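Local coordinates for protein coclaurine N-methyltransferase (Coptis japonica, PDB 6GKV) that catalyses transfer of a methyl group from S-adenosyl-L-methionine to the ring nitrogen of coclaurine and related tetrahydroisoquinolines in alkaloid biosynthesis, at residues D23-Q26 with L27-E31; I77-E80 with F81-M85; L112-Y115 with C116-Q120; V196-L199 with F200-M203. All blocks are in the same frame, centred on the assembly; numbering follows the deposited sequence.

Contact 1 of 4, residues D23-Q26 with L27-E31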
loop_
_atom_site.group_PDB
_atom_site.type_symbol
_atom_site.label_atom_id
_atom_site.label_comp_id
_atom_site.label_asym_id
_atom_site.label_seq_id
_atom_site.Cartn_x
_atom_site.Cartn_y
_atom_site.Cartn_z
ATOM N N ASP A 23 15.569 -12.140 30.860
ATOM C CA ASP A 23 14.928 -13.407 30.550
ATOM C C ASP A 23 13.571 -13.158 29.879
ATOM O O ASP A 23 13.128 -13.952 29.053
ATOM C CB ASP A 23 14.758 -14.251 31.821
ATOM C CG ASP A 23 16.072 -14.874 32.310
ATOM O OD1 ASP A 23 16.824 -14.215 33.062
ATOM O OD2 ASP A 23 16.335 -16.046 31.972
ATOM N N ILE A 24 12.913 -12.059 30.245
ATOM C CA ILE A 24 11.591 -11.738 29.698
ATOM C C ILE A 24 11.738 -11.250 28.273
ATOM O O ILE A 24 11.009 -11.691 27.384
ATOM C CB ILE A 24 10.830 -10.650 30.508
ATOM C CG1 ILE A 24 10.722 -10.994 32.002
ATOM C CG2 ILE A 24 9.426 -10.405 29.915
ATOM C CD1 ILE A 24 10.005 -9.891 32.807
ATOM N N LYS A 25 12.691 -10.343 28.066
ATOM C CA LYS A 25 13.023 -9.838 26.729
ATOM C C LYS A 25 13.427 -10.974 25.788
ATOM O O LYS A 25 12.926 -11.071 24.669
ATOM C CB LYS A 25 14.143 -8.804 26.810
ATOM C CG LYS A 25 13.712 -7.448 27.419
ATOM C CD LYS A 25 14.938 -6.614 27.817
ATOM C CE LYS A 25 14.560 -5.194 28.205
ATOM N NZ LYS A 25 15.757 -4.402 28.649
ATOM N N GLN A 26 14.314 -11.851 26.253
ATOM C CA GLN A 26 14.673 -13.024 25.474
ATOM C C GLN A 26 13.462 -13.859 25.050
ATOM O O GLN A 26 13.399 -14.314 23.919
ATOM C CB GLN A 26 15.648 -13.904 26.259
ATOM C CG GLN A 26 16.224 -15.035 25.449
ATOM C CD GLN A 26 17.292 -15.791 26.201
ATOM O OE1 GLN A 26 17.275 -17.018 26.270
ATOM N NE2 GLN A 26 18.225 -15.056 26.784
ATOM N N LEU A 27 12.503 -14.066 25.949
ATOM C CA LEU A 27 11.351 -14.914 25.628
ATOM C C LEU A 27 10.390 -14.212 24.674
ATOM O O LEU A 27 9.745 -14.860 23.837
ATOM C CB LEU A 27 10.605 -15.336 26.900
ATOM C CG LEU A 27 11.332 -16.325 27.816
ATOM C CD1 LEU A 27 10.570 -16.545 29.120
ATOM C CD2 LEU A 27 11.544 -17.643 27.097
ATOM N N ILE A 28 10.279 -12.896 24.835
ATOM C CA ILE A 28 9.428 -12.081 23.981
ATOM C C ILE A 28 9.976 -12.136 22.557
ATOM O O ILE A 28 9.233 -12.427 21.619
ATOM C CB ILE A 28 9.335 -10.624 24.502
ATOM C CG1 ILE A 28 8.489 -10.593 25.778
ATOM C CG2 ILE A 28 8.730 -9.720 23.468
ATOM C CD1 ILE A 28 8.276 -9.224 26.373
ATOM N N ARG A 29 11.283 -11.912 22.410
ATOM C CA ARG A 29 11.932 -11.936 21.103
ATOM C C ARG A 29 11.687 -13.237 20.371
ATOM O O ARG A 29 11.645 -13.257 19.137
ATOM C CB ARG A 29 13.436 -11.730 21.225
ATOM C CG ARG A 29 13.806 -10.391 21.734
ATOM C CD ARG A 29 15.222 -10.091 21.442
ATOM N NE ARG A 29 15.666 -9.040 22.333
ATOM C CZ ARG A 29 16.484 -9.244 23.354
ATOM N NH1 ARG A 29 16.966 -10.467 23.582
ATOM N NH2 ARG A 29 16.830 -8.226 24.137
ATOM N N ARG A 30 11.540 -14.321 21.127
ATOM C CA ARG A 30 11.353 -15.637 20.528
ATOM C C ARG A 30 9.977 -15.725 19.901
ATOM O O ARG A 30 9.807 -16.361 18.863
ATOM C CB ARG A 30 11.512 -16.753 21.559
ATOM C CG ARG A 30 12.896 -16.916 22.108
ATOM C CD ARG A 30 12.943 -18.190 22.965
ATOM N NE ARG A 30 14.216 -18.306 23.681
ATOM C CZ ARG A 30 14.402 -18.998 24.795
ATOM N NH1 ARG A 30 13.396 -19.664 25.357
ATOM N NH2 ARG A 30 15.603 -19.019 25.352
ATOM N N GLU A 31 8.995 -15.103 20.553
ATOM C CA GLU A 31 7.625 -15.084 20.033
ATOM C C GLU A 31 7.534 -14.144 18.839
ATOM O O GLU A 31 6.938 -14.487 17.820
ATOM C CB GLU A 31 6.618 -14.675 21.120
ATOM C CG GLU A 31 6.393 -15.728 22.171
ATOM C CD GLU A 31 6.104 -17.098 21.576
ATOM O OE1 GLU A 31 5.146 -17.214 20.779
ATOM O OE2 GLU A 31 6.839 -18.055 21.906
#
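The guanidinium of Arg29 reaches back along the helix, one face against the preceding turn, with Lys25 CB 3.8 Å from Arg29 NH2 and the backbone Gln26 N beneath the same face. Elsewhere on the turn the Gln26 amide and the Arg30 guanidinium are turned 52° apart and meet obliquely, with Gln26 OE1 2.8 Å from Arg30 NH2. An extended glutamine with CG anti to the backbone N (chi1 -172°) carries its oxygen to that arginine. These pairs are i to i+4 neighbours within helix 21-39, and the backbone confirms the repeat: Arg29 N donates to Lys25 O at 2.9 Å in an almost straight bond (171°), and Ile28 N to Ile24 O at 2.9 Å. The main polar partner of Arg29 lies outside this turn, since its NE forms a salt bridge with Glu332 of helix 313-335. On the buried side Ile24 and Ile28 run side by side in the same direction, and Ile24 CG2 meets Ile28 CD1 at 3.9 Å. Ile24 rests on Leu328 and Leu14, while Ile28 and Leu27 pack on Trp245. Leu27 CG comes within 3.2 Å of Asp23 O.

Contact 2 of 4, residues I77-E80 with F81-M85; sequences IPIE and FLKIM
With CG anti to the backbone N (chi1 174°), Phe81 carries its ring alongside Ile77, whose CG2 is likewise anti to its own N. The two side chains point the same way. Ile77 CG2 meets the ring at its edge, near the ring plane, 3.7 Å from Phe81 CD2. Leu82 takes the other course, its CG anti to the carbonyl carbon (chi1 -68°), and crosses Ile77 at about a right angle, which brings Leu82 CD1 to 4.1 Å from Ile77 CB. The isoleucine thus touches two successive residues of the first helical turn. One face of the Phe81 ring is covered toward its rim by Met85 CB, 4.3 Å above the plane, and the ring also meets those of Trp323 and Phe306 on neighbouring helices. The backbone locates the helix start: Pro78 O accepts from Phe81 N at 3.1 Å and weakly from Leu82 N, and Lys83 N reaches Ile79 O at 3.0 Å with an N-H...O angle of 152°. Lys83 CG lies against the same carbonyl. With Pro78 at the N-cap, Ile77 occupies N' and Leu82 N4, so their apolar contact is the hydrophobic staple of a helix N terminus, here at the start of helix 79-85, with the side chain of Leu82 about 6 Å from that of Gln159, a residue that binds S-adenosyl-L-homocysteine.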
loop_
_atom_site.group_PDB
_atom_site.type_symbol
_atom_site.label_atom_id
_atom_site.label_comp_id
_atom_site.label_asym_id
_atom_site.label_seq_id
_atom_site.Cartn_x
_atom_site.Cartn_y
_atom_site.Cartn_z
ATOM N N ILE A 77 -7.770 4.048 33.939
ATOM C CA ILE A 77 -6.625 4.003 34.828
ATOM C C ILE A 77 -6.557 5.255 35.685
ATOM O O ILE A 77 -6.702 6.358 35.165
ATOM C CB ILE A 77 -5.311 3.863 34.033
ATOM C CG1 ILE A 77 -5.458 2.799 32.927
ATOM C CG2 ILE A 77 -4.140 3.600 34.991
ATOM C CD1 ILE A 77 -5.919 1.410 33.437
ATOM N N PRO A 78 -6.346 5.087 37.000
ATOM C CA PRO A 78 -6.145 6.231 37.894
ATOM C C PRO A 78 -5.065 7.175 37.381
ATOM O O PRO A 78 -3.944 6.760 37.072
ATOM C CB PRO A 78 -5.729 5.580 39.223
ATOM C CG PRO A 78 -5.440 4.147 38.900
ATOM C CD PRO A 78 -6.316 3.817 37.740
ATOM N N ILE A 79 -5.431 8.448 37.292
ATOM C CA ILE A 79 -4.573 9.474 36.735
ATOM C C ILE A 79 -3.259 9.587 37.513
ATOM O O ILE A 79 -2.200 9.820 36.915
ATOM C CB ILE A 79 -5.318 10.835 36.708
ATOM C CG1 ILE A 79 -4.597 11.832 35.804
ATOM C CG2 ILE A 79 -5.578 11.375 38.123
ATOM C CD1 ILE A 79 -4.818 11.561 34.344
ATOM N N GLU A 80 -3.335 9.381 38.832
ATOM C CA GLU A 80 -2.185 9.485 39.735
ATOM C C GLU A 80 -1.065 8.521 39.354
ATOM O O GLU A 80 0.119 8.799 39.590
ATOM C CB GLU A 80 -2.609 9.210 41.179
ATOM C CG GLU A 80 -4.092 9.396 41.453
ATOM C CD GLU A 80 -4.506 8.855 42.819
ATOM O OE1 GLU A 80 -3.718 8.100 43.439
ATOM O OE2 GLU A 80 -5.624 9.189 43.274
ATOM N N PHE A 81 -1.458 7.383 38.785
ATOM C CA PHE A 81 -0.517 6.409 38.248
ATOM C C PHE A 81 0.066 6.883 36.924
ATOM O O PHE A 81 1.239 6.664 36.650
ATOM C CB PHE A 81 -1.183 5.048 38.042
ATOM C CG PHE A 81 -0.294 4.042 37.357
ATOM C CD1 PHE A 81 0.945 3.699 37.902
ATOM C CD2 PHE A 81 -0.676 3.460 36.161
ATOM C CE1 PHE A 81 1.780 2.781 37.270
ATOM C CE2 PHE A 81 0.145 2.547 35.524
ATOM C CZ PHE A 81 1.379 2.203 36.083
ATOM N N LEU A 82 -0.756 7.528 36.103
ATOM C CA LEU A 82 -0.303 7.940 34.782
ATOM C C LEU A 82 0.728 9.081 34.865
ATOM O O LEU A 82 1.675 9.102 34.095
ATOM C CB LEU A 82 -1.510 8.316 33.900
ATOM C CG LEU A 82 -2.357 7.077 33.559
ATOM C CD1 LEU A 82 -3.611 7.436 32.791
ATOM C CD2 LEU A 82 -1.549 6.008 32.790
ATOM N N LYS A 83 0.579 9.989 35.831
ATOM C CA LYS A 83 1.528 11.099 35.947
ATOM C C LYS A 83 2.918 10.616 36.355
ATOM O O LYS A 83 3.915 11.314 36.126
ATOM C CB LYS A 83 1.052 12.171 36.925
ATOM C CG LYS A 83 -0.461 12.222 37.133
ATOM C CD LYS A 83 -0.886 13.494 37.875
ATOM C CE LYS A 83 -0.770 14.716 36.959
ATOM N NZ LYS A 83 -1.719 15.813 37.358
ATOM N N ILE A 84 2.988 9.431 36.955
ATOM C CA ILE A 84 4.265 8.844 37.318
ATOM C C ILE A 84 4.878 8.091 36.121
ATOM O O ILE A 84 6.055 8.283 35.782
ATOM C CB ILE A 84 4.095 7.917 38.517
ATOM C CG1 ILE A 84 3.642 8.718 39.741
ATOM C CG2 ILE A 84 5.392 7.215 38.846
ATOM C CD1 ILE A 84 3.198 7.857 40.897
ATOM N N MET A 85 4.077 7.245 35.480
ATOM C CA MET A 85 4.595 6.463 34.374
ATOM C C MET A 85 4.761 7.309 33.112
ATOM O O MET A 85 5.794 7.225 32.455
ATOM C CB MET A 85 3.703 5.261 34.082
ATOM C CG MET A 85 4.359 4.279 33.125
ATOM S SD MET A 85 3.396 2.800 32.766
ATOM C CE MET A 85 2.280 3.399 31.484
#

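Contact 3 of 4, residues L112-Y115 with C116-Q120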
loop_
_atom_site.group_PDB
_atom_site.type_symbol
_atom_site.label_atom_id
_atom_site.label_comp_id
_atom_site.label_asym_id
_atom_site.label_seq_id
_atom_site.Cartn_x
_atom_site.Cartn_y
_atom_site.Cartn_z
ATOM N N LEU A 112 3.755 15.725 19.371
ATOM C CA LEU A 112 2.573 16.571 19.381
ATOM C C LEU A 112 2.723 17.680 18.339
ATOM O O LEU A 112 1.797 17.952 17.565
ATOM C CB LEU A 112 2.339 17.144 20.785
ATOM C CG LEU A 112 1.800 16.087 21.764
ATOM C CD1 LEU A 112 1.634 16.612 23.192
ATOM C CD2 LEU A 112 0.487 15.489 21.245
ATOM N N ASP A 113 3.904 18.296 18.318
ATOM C CA ASP A 113 4.260 19.267 17.290
ATOM C C ASP A 113 4.145 18.671 15.893
ATOM O O ASP A 113 3.563 19.279 14.991
ATOM C CB ASP A 113 5.678 19.785 17.515
ATOM C CG ASP A 113 5.728 20.898 18.541
ATOM O OD1 ASP A 113 4.647 21.375 18.944
ATOM O OD2 ASP A 113 6.844 21.308 18.929
ATOM N N LEU A 114 4.691 17.471 15.722
ATOM C CA LEU A 114 4.662 16.801 14.427
ATOM C C LEU A 114 3.225 16.528 13.938
ATOM O O LEU A 114 2.954 16.578 12.743
ATOM C CB LEU A 114 5.474 15.499 14.500
ATOM C CG LEU A 114 5.635 14.711 13.203
ATOM C CD1 LEU A 114 6.123 15.590 12.038
ATOM C CD2 LEU A 114 6.542 13.494 13.409
ATOM N N TYR A 115 2.312 16.248 14.861
ATOM C CA TYR A 115 0.904 16.062 14.519
ATOM C C TYR A 115 0.311 17.340 13.937
ATOM O O TYR A 115 -0.439 17.301 12.965
ATOM C CB TYR A 115 0.082 15.660 15.740
ATOM C CG TYR A 115 0.384 14.306 16.328
ATOM C CD1 TYR A 115 0.838 13.267 15.540
ATOM C CD2 TYR A 115 0.165 14.056 17.694
ATOM C CE1 TYR A 115 1.057 12.010 16.089
ATOM C CE2 TYR A 115 0.417 12.823 18.254
ATOM C CZ TYR A 115 0.883 11.801 17.446
ATOM O OH TYR A 115 1.144 10.565 18.006
ATOM N N CYS A 116 0.640 18.469 14.560
ATOM C CA CYS A 116 0.117 19.761 14.135
ATOM C C CYS A 116 0.657 20.147 12.786
ATOM O O CYS A 116 -0.038 20.758 11.988
ATOM C CB CYS A 116 0.458 20.846 15.149
ATOM S SG CYS A 116 -0.136 20.459 16.783
ATOM N N GLU A 117 1.911 19.787 12.555
ATOM C CA GLU A 117 2.567 20.011 11.280
ATOM C C GLU A 117 1.876 19.192 10.197
ATOM O O GLU A 117 1.418 19.740 9.188
ATOM C CB GLU A 117 4.049 19.645 11.395
ATOM C CG GLU A 117 4.921 19.870 10.172
ATOM C CD GLU A 117 6.388 19.547 10.472
ATOM O OE1 GLU A 117 6.807 19.709 11.643
ATOM O OE2 GLU A 117 7.116 19.112 9.553
ATOM N N ARG A 118 1.763 17.885 10.429
ATOM C CA ARG A 118 1.281 16.980 9.392
ATOM C C ARG A 118 -0.235 17.081 9.163
ATOM O O ARG A 118 -0.728 16.825 8.063
ATOM C CB ARG A 118 1.697 15.544 9.730
ATOM C CG ARG A 118 3.210 15.355 9.665
ATOM C CD ARG A 118 3.618 13.888 9.655
ATOM N NE ARG A 118 5.028 13.755 9.307
ATOM C CZ ARG A 118 5.749 12.652 9.463
ATOM N NH1 ARG A 118 5.208 11.554 9.976
ATOM N NH2 ARG A 118 7.016 12.648 9.098
ATOM N N ALA A 119 -0.972 17.471 10.195
ATOM C CA ALA A 119 -2.399 17.710 10.039
ATOM C C ALA A 119 -2.657 19.160 9.618
ATOM O O ALA A 119 -3.785 19.523 9.283
ATOM C CB ALA A 119 -3.141 17.384 11.323
ATOM N N GLN A 120 -1.596 19.969 9.636
ATOM C CA GLN A 120 -1.627 21.368 9.196
ATOM C C GLN A 120 -2.668 22.173 9.955
ATOM O O GLN A 120 -3.457 22.917 9.360
ATOM C CB GLN A 120 -1.886 21.466 7.688
ATOM C CG GLN A 120 -0.759 20.942 6.809
ATOM C CD GLN A 120 -1.235 20.645 5.403
ATOM O OE1 GLN A 120 -2.386 20.897 5.072
ATOM N NE2 GLN A 120 -0.358 20.099 4.572
#
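Leu114 and Arg118 cross at a slant on the last turns of helix 104-118, which packs against the central sheet of the Rossmann-like methyltransferase fold and ends in a Schellman motif, Gln120 taking positive phi. The leucine sits over one face of the guanidinium: Leu114 CD2 is 4.1 Å above its centre, and Leu114 CD1 lies 3.5 Å from Arg118 NE. Two torsions produce this overlap. Leu114 has CG anti to the backbone N (chi1 -176°), which sends its methyls toward the C-terminal end of the helix, while Arg118 CG is anti to the carbonyl carbon and the chain runs extended to NE, bringing one face of the guanidinium under them. The polar end of Arg118 is engaged elsewhere, NH1 bonding to His346 ND1 and the group making a cation-pi contact with Trp277. Glu117 comes from another side, its OE1 4.2 Å from Leu114 CD1. The Tyr115 OH is hydrogen-bonded to Glu226 of strand 221-230 and to Lys91 of a loop, and the tyrosine side chain is about 6 Å from bound S-adenosyl-L-homocysteine. Backbone bonds keep the i to i+4 spacing as far as Ala119, whose N donates to Tyr115 O at 2.8 Å (152°); Ala119 CB also lies 3.2 Å from Tyr115 O. On the face toward helix 136-143, Cys116 packs on Val141, and with its sulfur anti to the carbonyl carbon it turns back along the helix, placing Cys116 SG 3.3 Å from Leu112 O.

Contact 4 of 4, residues V196-L199 with F200-M203. With SAH (S-adenosyl-L-homocysteine), chain C; F2W (6,7-dimethoxy-2-methyl-1,2,3,4-tetrahydroisoquinolin-2-ium), chain D.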
loop_
_atom_site.group_PDB
_atom_site.type_symbol
_atom_site.label_atom_id
_atom_site.label_comp_id
_atom_site.label_asym_id
_atom_site.label_seq_id
_atom_site.Cartn_x
_atom_site.Cartn_y
_atom_site.Cartn_z
ATOM N N VAL A 196 -6.932 11.493 15.002
ATOM C CA VAL A 196 -7.158 10.174 15.564
ATOM C C VAL A 196 -5.834 9.491 15.890
ATOM O O VAL A 196 -5.185 8.939 14.998
ATOM C CB VAL A 196 -7.959 9.275 14.602
ATOM C CG1 VAL A 196 -8.325 7.953 15.301
ATOM C CG2 VAL A 196 -9.231 9.976 14.144
ATOM N N ILE A 197 -5.439 9.508 17.160
ATOM C CA ILE A 197 -4.155 8.943 17.554
ATOM C C ILE A 197 -4.295 7.580 18.239
ATOM O O ILE A 197 -4.596 7.491 19.422
ATOM C CB ILE A 197 -3.381 9.898 18.483
ATOM C CG1 ILE A 197 -3.384 11.296 17.884
ATOM C CG2 ILE A 197 -1.924 9.399 18.711
ATOM C CD1 ILE A 197 -2.850 11.354 16.465
ATOM N N GLU A 198 -4.075 6.529 17.457
ATOM C CA GLU A 198 -4.002 5.154 17.948
ATOM C C GLU A 198 -5.324 4.735 18.565
ATOM O O GLU A 198 -5.388 4.384 19.727
ATOM C CB GLU A 198 -2.835 4.989 18.934
ATOM C CG GLU A 198 -1.475 5.151 18.254
ATOM C CD GLU A 198 -0.291 4.853 19.153
ATOM O OE1 GLU A 198 -0.460 4.154 20.180
ATOM O OE2 GLU A 198 0.816 5.338 18.836
ATOM N N LEU A 199 -6.377 4.767 17.752
ATOM C CA LEU A 199 -7.713 4.388 18.191
ATOM C C LEU A 199 -8.199 3.180 17.406
ATOM O O LEU A 199 -8.812 2.268 17.964
ATOM C CB LEU A 199 -8.684 5.545 18.010
ATOM C CG LEU A 199 -10.164 5.203 18.209
ATOM C CD1 LEU A 199 -10.471 4.984 19.689
ATOM C CD2 LEU A 199 -11.061 6.277 17.604
ATOM N N PHE A 200 -7.888 3.176 16.113
ATOM C CA PHE A 200 -8.366 2.167 15.163
ATOM C C PHE A 200 -7.941 0.761 15.493
ATOM O O PHE A 200 -8.637 -0.195 15.137
ATOM C CB PHE A 200 -7.880 2.504 13.737
ATOM C CG PHE A 200 -8.689 3.566 13.054
ATOM C CD1 PHE A 200 -9.341 4.551 13.787
ATOM C CD2 PHE A 200 -8.845 3.550 11.675
ATOM C CE1 PHE A 200 -10.119 5.531 13.151
ATOM C CE2 PHE A 200 -9.632 4.527 11.027
ATOM C CZ PHE A 200 -10.266 5.515 11.766
ATOM N N GLU A 201 -6.794 0.632 16.166
ATOM C CA GLU A 201 -6.303 -0.665 16.638
ATOM C C GLU A 201 -7.320 -1.439 17.501
ATOM O O GLU A 201 -7.225 -2.666 17.644
ATOM C CB GLU A 201 -5.000 -0.476 17.433
ATOM C CG GLU A 201 -3.788 -0.024 16.575
ATOM C CD GLU A 201 -3.576 1.482 16.579
ATOM O OE1 GLU A 201 -4.562 2.233 16.538
ATOM O OE2 GLU A 201 -2.407 1.920 16.655
ATOM N N HIS A 202 -8.279 -0.708 18.071
ATOM C CA HIS A 202 -9.349 -1.262 18.911
ATOM C C HIS A 202 -10.645 -1.474 18.147
ATOM O O HIS A 202 -11.608 -2.036 18.664
ATOM C CB HIS A 202 -9.614 -0.325 20.078
ATOM C CG HIS A 202 -8.440 -0.145 20.985
ATOM N ND1 HIS A 202 -7.810 -1.205 21.603
ATOM C CD2 HIS A 202 -7.793 0.971 21.396
ATOM C CE1 HIS A 202 -6.821 -0.750 22.353
ATOM N NE2 HIS A 202 -6.792 0.566 22.246
ATOM N N MET A 203 -10.670 -0.980 16.913
ATOM C CA MET A 203 -11.859 -1.065 16.080
ATOM C C MET A 203 -11.749 -2.262 15.170
ATOM O O MET A 203 -10.738 -2.945 15.181
ATOM C CB MET A 203 -12.043 0.213 15.265
ATOM C CG MET A 203 -11.956 1.474 16.091
ATOM S SD MET A 203 -13.299 1.625 17.289
ATOM C CE MET A 203 -12.385 1.952 18.797
HETATM N N SAH C . -5.151 9.198 21.883
HETATM C CA SAH C . -4.627 9.144 23.241
HETATM C CB SAH C . -4.758 7.742 23.819
HETATM C CG SAH C . -4.614 6.593 22.825
HETATM S SD SAH C . -5.025 5.005 23.600
HETATM C C SAH C . -3.170 9.578 23.301
HETATM O O SAH C . -2.532 9.620 22.248
HETATM O OXT SAH C . -2.620 9.879 24.374
HETATM C "C5'" SAH C . -6.641 4.888 22.783
HETATM C "C4'" SAH C . -7.662 5.938 23.235
HETATM O "O4'" SAH C . -8.904 5.736 22.579
HETATM C "C3'" SAH C . -7.948 5.878 24.730
HETATM O "O3'" SAH C . -8.140 7.186 25.206
HETATM C "C2'" SAH C . -9.269 5.162 24.854
HETATM O "O2'" SAH C . -9.956 5.667 25.973
HETATM C "C1'" SAH C . -9.940 5.523 23.530
HETATM N N9 SAH C . -10.902 4.500 23.059
HETATM C C8 SAH C . -10.702 3.146 22.892
HETATM N N7 SAH C . -11.857 2.594 22.441
HETATM C C5 SAH C . -12.794 3.576 22.319
HETATM C C6 SAH C . -14.134 3.577 21.916
HETATM N N6 SAH C . -14.745 2.448 21.544
HETATM N N1 SAH C . -14.836 4.769 21.906
HETATM C C2 SAH C . -14.218 5.943 22.299
HETATM N N3 SAH C . -12.896 5.936 22.695
HETATM C C4 SAH C . -12.200 4.772 22.707
HETATM C CAM F2W D . 2.969 -1.500 24.427
HETATM O OAK F2W D . 2.500 -2.103 23.199
HETATM C CAB F2W D . 1.469 -1.367 22.671
HETATM C CAA F2W D . 1.001 -0.178 23.243
HETATM C CAF F2W D . -0.061 0.479 22.628
HETATM C CAJ F2W D . -0.566 1.678 23.099
HETATM C CAI F2W D . -2.030 2.055 22.700
HETATM N NAH F2W D . -2.014 2.068 21.228
HETATM C CAO F2W D . -3.453 2.153 20.910
HETATM C CAG F2W D . -1.677 0.664 20.978
HETATM C CAE F2W D . -0.578 0.016 21.448
HETATM C CAD F2W D . -0.134 -1.183 20.895
HETATM C CAC F2W D . 0.921 -1.849 21.493
HETATM O OAL F2W D . 1.447 -3.030 21.040
HETATM C CAN F2W D . 0.934 -3.597 19.820
HETATM O O HOH W 1 -5.425 4.720 15.009
#
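Strand 191-197 ends in a sharp turn, Glu198 having positive phi (62°), and a 3-10 segment, 200-202, follows, His202 N donating back to Leu199 O at 3.0 Å. Phe200 stands at about a right angle to Val196, its CE1 3.7 Å from Val196 CG1. Leu199 crosses Met203 at a slant, and their tips meet: Leu199 CD1 is 3.7 Å from Met203 CE. The same leucine methyl lies 3.4 Å from SAH O4', so the pair borders this ligand. One water ties the turn together by accepting from Leu199 N and donating to OE1 of Glu201, whose OE2 is hydrogen-bonded to Ile228 N of strand 221-230. Glu198 is extended beyond CG, with CG anti to the carbonyl carbon (chi1 -67°), and this brings Glu198 OE1 to 2.8 Å from F2W NAH in a hydrogen bond. Its other oxygen is held by Cys94 N. His202 NE2, hydrogen-bonded to Tyr75 OH, is 3.9 Å from the N-methyl carbon F2W CAO, while Ile197 O accepts from SAH N at 3.0 Å. Touching two product-side ligands at the C-terminal end of a parallel strand, the turn is characteristic of the active site in Rossmann-like S-adenosyl-L-methionine-dependent methyltransferases.

All four contacts are local, each within one unbroken run of chain, so none closes a long loop, and they follow in series without nesting or crossing. Contact 1 lies on helix 21-39 and joins it to helices 2-16 and 313-335. Contact 2, at the start of helix 79-85, packs against helices 281-297, 299-309 and again 313-335. Contact 3 lies on the sheet side, with its centre about 35 Å from that of contact 1 and on the opposite side of the chain's centre. Contact 4 is innermost, at the ligands, and is touched by contact 3: Tyr115 OH packs on Ile197 CG2 at 3.4 Å. Contacts 1 and 2 touch neither each other nor contacts 3 and 4.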